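Local coordinates for CysQ, sulfite synthesis pathway protein (Bacteroides thetaiotaomicron VPI-5482, PDB 3B8B) that probably converts adenosine 3',5'-bisphosphate to AMP by magnesium-dependent removal of the 3'-phosphate, as a member of the inositol monophosphatase superfamily, at residues G109-I114 against S194-T199; G135-P140 against G222-I227. All coordinates share one frame; numbering follows the deposited sequence. Where two conformers were deposited one is given.

Contact 1: residues G109-I114 against S194-T199. With SO4 (sulfate ion), chain F.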
loop_
_atom_site.group_PDB
_atom_site.type_symbol
_atom_site.label_atom_id
_atom_site.label_comp_id
_atom_site.label_asym_id
_atom_site.label_seq_id
_atom_site.Cartn_x
_atom_site.Cartn_y
_atom_site.Cartn_z
ATOM N N GLY A 109 -1.433 -9.239 2.715
ATOM C CA GLY A 109 -2.484 -10.060 2.106
ATOM C C GLY A 109 -2.197 -11.520 2.251
ATOM O O GLY A 109 -2.006 -12.270 1.281
ATOM N N THR A 110 -2.103 -11.935 3.508
ATOM C CA THR A 110 -1.787 -13.293 3.853
ATOM C C THR A 110 -2.696 -14.319 3.183
ATOM O O THR A 110 -2.211 -15.260 2.537
ATOM C CB THR A 110 -1.842 -13.436 5.424
ATOM O OG1 THR A 110 -0.755 -12.675 5.951
ATOM C CG2 THR A 110 -1.748 -14.860 5.839
ATOM N N LYS A 111 -3.997 -14.122 3.320
ATOM C CA LYS A 111 -4.981 -14.995 2.738
ATOM C C LYS A 111 -4.893 -14.961 1.199
ATOM O O LYS A 111 -4.943 -15.995 0.536
ATOM C CB LYS A 111 -6.369 -14.617 3.251
ATOM C CG LYS A 111 -6.531 -14.898 4.778
ATOM C CD LYS A 111 -7.855 -14.348 5.331
ATOM C CE LYS A 111 -8.048 -14.657 6.831
ATOM N NZ LYS A 111 -9.260 -13.919 7.335
ATOM N N GLU A 112 -4.699 -13.769 0.634
ATOM C CA GLU A 112 -4.569 -13.645 -0.840
ATOM C C GLU A 112 -3.429 -14.496 -1.354
ATOM O O GLU A 112 -3.492 -15.111 -2.413
ATOM C CB GLU A 112 -4.341 -12.173 -1.248
ATOM C CG GLU A 112 -5.552 -11.270 -1.070
ATOM C CD GLU A 112 -6.662 -11.525 -2.076
ATOM O OE1 GLU A 112 -6.351 -11.941 -3.217
ATOM O OE2 GLU A 112 -7.864 -11.299 -1.726
ATOM N N PHE A 113 -2.338 -14.548 -0.582
ATOM C CA PHE A 113 -1.197 -15.323 -0.964
ATOM C C PHE A 113 -1.406 -16.832 -0.740
ATOM O O PHE A 113 -1.251 -17.637 -1.660
ATOM C CB PHE A 113 0.047 -14.841 -0.174
ATOM C CG PHE A 113 1.304 -15.511 -0.578
ATOM C CD1 PHE A 113 2.086 -14.988 -1.594
ATOM C CD2 PHE A 113 1.721 -16.692 0.048
ATOM C CE1 PHE A 113 3.241 -15.604 -1.982
ATOM C CE2 PHE A 113 2.872 -17.324 -0.346
ATOM C CZ PHE A 113 3.646 -16.776 -1.362
ATOM N N ILE A 114 -1.744 -17.202 0.494
ATOM C CA ILE A 114 -1.816 -18.625 0.811
ATOM C C ILE A 114 -2.995 -19.324 0.129
ATOM O O ILE A 114 -2.841 -20.476 -0.253
ATOM C CB ILE A 114 -1.766 -18.931 2.337
ATOM C CG1 ILE A 114 -3.033 -18.442 3.042
ATOM C CG2 ILE A 114 -0.491 -18.336 2.925
ATOM C CD1 ILE A 114 -3.049 -18.712 4.522
ATOM N N SER A 194 -13.117 -5.641 1.541
ATOM C CA SER A 194 -12.233 -6.791 1.483
ATOM C C SER A 194 -12.935 -8.006 0.838
ATOM O O SER A 194 -14.162 -8.081 0.783
ATOM C CB SER A 194 -11.785 -7.162 2.910
ATOM O OG SER A 194 -10.935 -8.325 2.892
ATOM N N ARG A 195 -12.124 -8.957 0.377
ATOM C CA ARG A 195 -12.658 -10.236 -0.118
ATOM C C ARG A 195 -12.714 -11.259 0.996
ATOM O O ARG A 195 -13.284 -12.339 0.804
ATOM C CB ARG A 195 -11.826 -10.845 -1.259
ATOM C CG ARG A 195 -12.130 -10.292 -2.619
ATOM C CD ARG A 195 -10.946 -9.556 -3.163
ATOM N NE ARG A 195 -9.846 -10.455 -3.516
ATOM C CZ ARG A 195 -9.655 -10.990 -4.727
ATOM N NH1 ARG A 195 -10.514 -10.770 -5.715
ATOM N NH2 ARG A 195 -8.597 -11.762 -4.950
ATOM N N SER A 196 -12.130 -10.924 2.144
ATOM C CA SER A 196 -12.152 -11.739 3.366
ATOM C C SER A 196 -13.402 -11.361 4.176
ATOM O O SER A 196 -14.151 -10.455 3.808
ATOM C CB SER A 196 -10.912 -11.423 4.211
ATOM O OG SER A 196 -9.669 -11.690 3.551
ATOM N N HIS A 197 -13.646 -12.063 5.270
ATOM C CA HIS A 197 -14.749 -11.768 6.192
ATOM C C HIS A 197 -14.682 -10.303 6.623
ATOM O O HIS A 197 -13.617 -9.865 7.077
ATOM C CB HIS A 197 -14.636 -12.724 7.403
ATOM C CG HIS A 197 -15.159 -12.176 8.699
ATOM N ND1 HIS A 197 -16.456 -12.368 9.127
ATOM C CD2 HIS A 197 -14.536 -11.493 9.689
ATOM C CE1 HIS A 197 -16.616 -11.799 10.309
ATOM N NE2 HIS A 197 -15.466 -11.261 10.673
ATOM N N LEU A 198 -15.780 -9.580 6.492
ATOM C CA LEU A 198 -15.870 -8.187 6.911
ATOM C C LEU A 198 -16.288 -8.174 8.376
ATOM O O LEU A 198 -17.023 -9.048 8.825
ATOM C CB LEU A 198 -16.924 -7.486 6.085
ATOM C CG LEU A 198 -16.709 -7.527 4.556
ATOM C CD1 LEU A 198 -17.702 -6.596 3.922
ATOM C CD2 LEU A 198 -15.268 -7.145 4.226
ATOM N N THR A 199 -15.851 -7.169 9.108
ATOM C CA THR A 199 -16.303 -7.033 10.495
ATOM C C THR A 199 -17.756 -6.530 10.518
ATOM O O THR A 199 -18.212 -5.887 9.580
ATOM C CB THR A 199 -15.440 -6.052 11.274
ATOM O OG1 THR A 199 -15.612 -4.736 10.729
ATOM C CG2 THR A 199 -13.952 -6.456 11.219
HETATM S S SO4 F . -11.989 -15.329 5.677
HETATM O O1 SO4 F . -10.854 -16.237 5.501
HETATM O O2 SO4 F . -12.995 -15.942 6.542
HETATM O O3 SO4 F . -11.525 -14.095 6.300
HETATM O O4 SO4 F . -12.596 -15.052 4.374
HETATM O O HOH W 1 -8.921 -9.858 0.425
#

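Contact 2: residues G135-P140 against G222-I227. With SO4 (sulfate ion), chain B.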
loop_
_atom_site.group_PDB
_atom_site.type_symbol
_atom_site.label_atom_id
_atom_site.label_comp_id
_atom_site.label_asym_id
_atom_site.label_seq_id
_atom_site.Cartn_x
_atom_site.Cartn_y
_atom_site.Cartn_z
ATOM N N GLY A 135 4.848 6.958 -1.376
ATOM C CA GLY A 135 4.384 5.582 -1.262
ATOM C C GLY A 135 4.549 4.808 -2.553
ATOM O O GLY A 135 4.449 5.361 -3.634
ATOM N N VAL A 136 4.776 3.506 -2.406
ATOM C CA VAL A 136 4.818 2.584 -3.517
ATOM C C VAL A 136 4.061 1.341 -3.106
ATOM O O VAL A 136 4.301 0.788 -2.029
ATOM C CB VAL A 136 6.281 2.193 -3.901
ATOM C CG1 VAL A 136 6.246 1.235 -5.121
ATOM C CG2 VAL A 136 7.103 3.443 -4.221
ATOM N N ILE A 137 3.145 0.911 -3.973
ATOM C CA ILE A 137 2.493 -0.391 -3.839
ATOM C C ILE A 137 2.707 -1.160 -5.121
ATOM O O ILE A 137 2.437 -0.628 -6.210
ATOM C CB ILE A 137 0.991 -0.226 -3.580
ATOM C CG1 ILE A 137 0.796 0.413 -2.212
ATOM C CG2 ILE A 137 0.210 -1.558 -3.714
ATOM C CD1 ILE A 137 -0.699 0.800 -1.916
ATOM N N TYR A 138 3.218 -2.378 -4.992
ATOM C CA TYR A 138 3.397 -3.261 -6.139
ATOM C C TYR A 138 2.539 -4.498 -5.958
ATOM O O TYR A 138 2.524 -5.098 -4.876
ATOM C CB TYR A 138 4.864 -3.654 -6.331
ATOM C CG TYR A 138 5.119 -4.429 -7.615
ATOM C CD1 TYR A 138 4.657 -3.958 -8.857
ATOM C CD2 TYR A 138 5.849 -5.621 -7.612
ATOM C CE1 TYR A 138 4.906 -4.668 -10.014
ATOM C CE2 TYR A 138 6.078 -6.319 -8.765
ATOM C CZ TYR A 138 5.631 -5.843 -9.955
ATOM O OH TYR A 138 5.906 -6.548 -11.108
ATOM N N VAL A 139 1.792 -4.842 -7.009
ATOM C CA VAL A 139 0.901 -5.999 -7.031
ATOM C C VAL A 139 1.568 -7.047 -7.938
ATOM O O VAL A 139 1.443 -6.988 -9.167
ATOM C CB VAL A 139 -0.494 -5.642 -7.599
ATOM C CG1 VAL A 139 -1.447 -6.823 -7.366
ATOM C CG2 VAL A 139 -1.036 -4.349 -6.954
ATOM N N PRO A 140 2.382 -7.940 -7.345
ATOM C CA PRO A 140 3.240 -8.766 -8.212
ATOM C C PRO A 140 2.529 -9.642 -9.246
ATOM O O PRO A 140 3.006 -9.773 -10.383
ATOM C CB PRO A 140 4.041 -9.608 -7.211
ATOM C CG PRO A 140 4.053 -8.820 -5.965
ATOM C CD PRO A 140 2.686 -8.168 -5.912
ATOM N N GLY A 222 -8.131 -7.217 -3.030
ATOM C CA GLY A 222 -7.219 -7.595 -1.983
ATOM C C GLY A 222 -6.344 -6.450 -1.455
ATOM O O GLY A 222 -5.970 -5.535 -2.192
ATOM N N SER A 223 -6.005 -6.563 -0.168
ATOM C CA SER A 223 -4.885 -5.805 0.421
ATOM C C SER A 223 -5.090 -4.302 0.195
ATOM O O SER A 223 -6.217 -3.775 0.197
ATOM C CB SER A 223 -3.570 -6.375 -0.148
ATOM O OG SER A 223 -2.428 -5.715 0.355
ATOM N N SER A 224 -3.991 -3.597 0.022
ATOM C CA SER A 224 -4.005 -2.155 -0.140
ATOM C C SER A 224 -4.447 -1.673 -1.512
ATOM O O SER A 224 -4.524 -0.466 -1.763
ATOM C CB SER A 224 -2.629 -1.605 0.200
ATOM O OG SER A 224 -1.685 -2.260 -0.628
ATOM N N ILE A 225 -4.758 -2.586 -2.433
ATOM C CA ILE A 225 -5.340 -2.196 -3.708
ATOM C C ILE A 225 -6.637 -1.415 -3.411
ATOM O O ILE A 225 -7.036 -0.549 -4.178
ATOM C CB ILE A 225 -5.627 -3.421 -4.605
ATOM C CG1 ILE A 225 -4.354 -4.233 -4.825
ATOM C CG2 ILE A 225 -6.243 -2.963 -5.915
ATOM C CD1 ILE A 225 -4.563 -5.546 -5.585
ATOM N N LYS A 226 -7.281 -1.739 -2.294
ATOM C CA LYS A 226 -8.531 -1.034 -1.931
ATOM C C LYS A 226 -8.313 0.466 -1.759
ATOM O O LYS A 226 -9.172 1.268 -2.118
ATOM C CB LYS A 226 -9.150 -1.648 -0.686
ATOM C CG LYS A 226 -9.658 -3.080 -0.949
ATOM C CD LYS A 226 -10.422 -3.714 0.194
ATOM C CE LYS A 226 -9.520 -4.127 1.313
ATOM N NZ LYS A 226 -8.539 -5.197 0.926
ATOM N N ILE A 227 -7.147 0.844 -1.242
ATOM C CA ILE A 227 -6.812 2.260 -1.088
ATOM C C ILE A 227 -6.538 2.840 -2.477
ATOM O O ILE A 227 -6.988 3.945 -2.828
ATOM C CB ILE A 227 -5.589 2.460 -0.159
ATOM C CG1 ILE A 227 -5.828 1.875 1.261
ATOM C CG2 ILE A 227 -5.245 3.987 -0.111
ATOM C CD1 ILE A 227 -4.569 1.844 2.124
HETATM S S SO4 B . -7.105 -7.132 3.554
HETATM O O1 SO4 B . -6.967 -5.673 3.519
HETATM O O2 SO4 B . -5.765 -7.709 3.377
HETATM O O3 SO4 B . -7.577 -7.526 4.901
HETATM O O4 SO4 B . -8.042 -7.657 2.620
#

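Contact 1: residues G109-I114 against S194-T199
The carboxylate of E112 lies against the edge of the R195 guanidinium, the two planes only 27° apart, in a side-on, two-pronged salt bridge. In the conformer described here, NE of R195 reaches OE2 of E112 at 2.8 Å, nearly straight at 170°, and NH2 of R195 holds OE1 of E112 at the same 2.8 Å. OE1 accepts through its syn lone pair; at OE2 the donor also comes from the syn side but 25° out of the carboxylate plane. The arginine bends at chi2 and chi3, which turns two N-H donors, on one edge of the guanidinium, to the two carboxylate oxygens. Beyond this bridge, the extended chain of K111 runs alongside S196, with CD 3.7 Å from OG of S196. The backbone N of H197 bonds O3 of a sulfate, probably from the crystallisation liquor, at 3.1 Å; NZ of K111 approaches that O3 too, but implausibly closely, so the anion may join the segments a second time. The short side chain of S196 lets the sulfate come close, O3 lying 3.4 Å from CB of S196. OE1 of E112 also takes the backbone N of E119. Helix 110-114 follows directly on strand 100-108, whose end carries predicted magnesium ligands, and F113 and I114 pack on helix 59-75; the loop 194-199 leads from strand 189-193 into helix 200-212.

Contact 2: residues G135-P140 against G222-I227
I137 and V139, on a central strand of the large mixed sheet of the inositol monophosphatase fold, meet the type II' turn 222-225 that opens helix 225-232. CB-branched residues suit the strand, and here both point toward the turn. I137 keeps CG1 anti to its carbonyl carbon (chi1 -67°) and extends beyond it, bringing CD1 to 3.5 Å from OG of S224; its CG2 touches the same oxygen at 3.7 Å. The small serine lies against these two methyls of the isoleucine, and its buried hydroxyl is hydrogen-bonded to OD1 of N123 and OG1 of T121, leaving only van der Waals contact with I137. V139 spreads both methyls over I225, the side chains crossing at about a right angle: CG1 of V139 lies 3.8 Å from CD1 of I225, while CG2 rests beside CG1 of I225. On the turn itself, K226 curls back, bent at chi3 and chi4, toward the carbonyl of S223. NZ of K226 also bonds O of S221 and two oxygens of a sulfate that R240 and S194 share. With an alanine in place of K226, the sulfate would probably lose two of its bonds and the S223 carbonyl its side-chain donor. NZ of K226 meets O of S223 at 2.8 Å, in the carbonyl plane and on a lone pair, with a C=O...N angle of 122°.

Overall arrangement
Contact 2 belongs to the core, its centre about 4 Å from that of the chain and its four touching residues buried; contact 1, centred about 15 Å out, is only partly buried. The chemistry follows: methyl groups and a serine satisfied by other residues in the one, a charged pair and a possible anion bridge in the other. Both join the large mixed sheet or the helix after one of its strands to the region of the small parallel sheet, 189-193 with 216-220. They touch at several points, closest where N of S194 lies 3.6 Å from CD of K226. Both lie near the predicted metal site: S223 bonds D108, and G109 and T110 belong to the predicted substrate site.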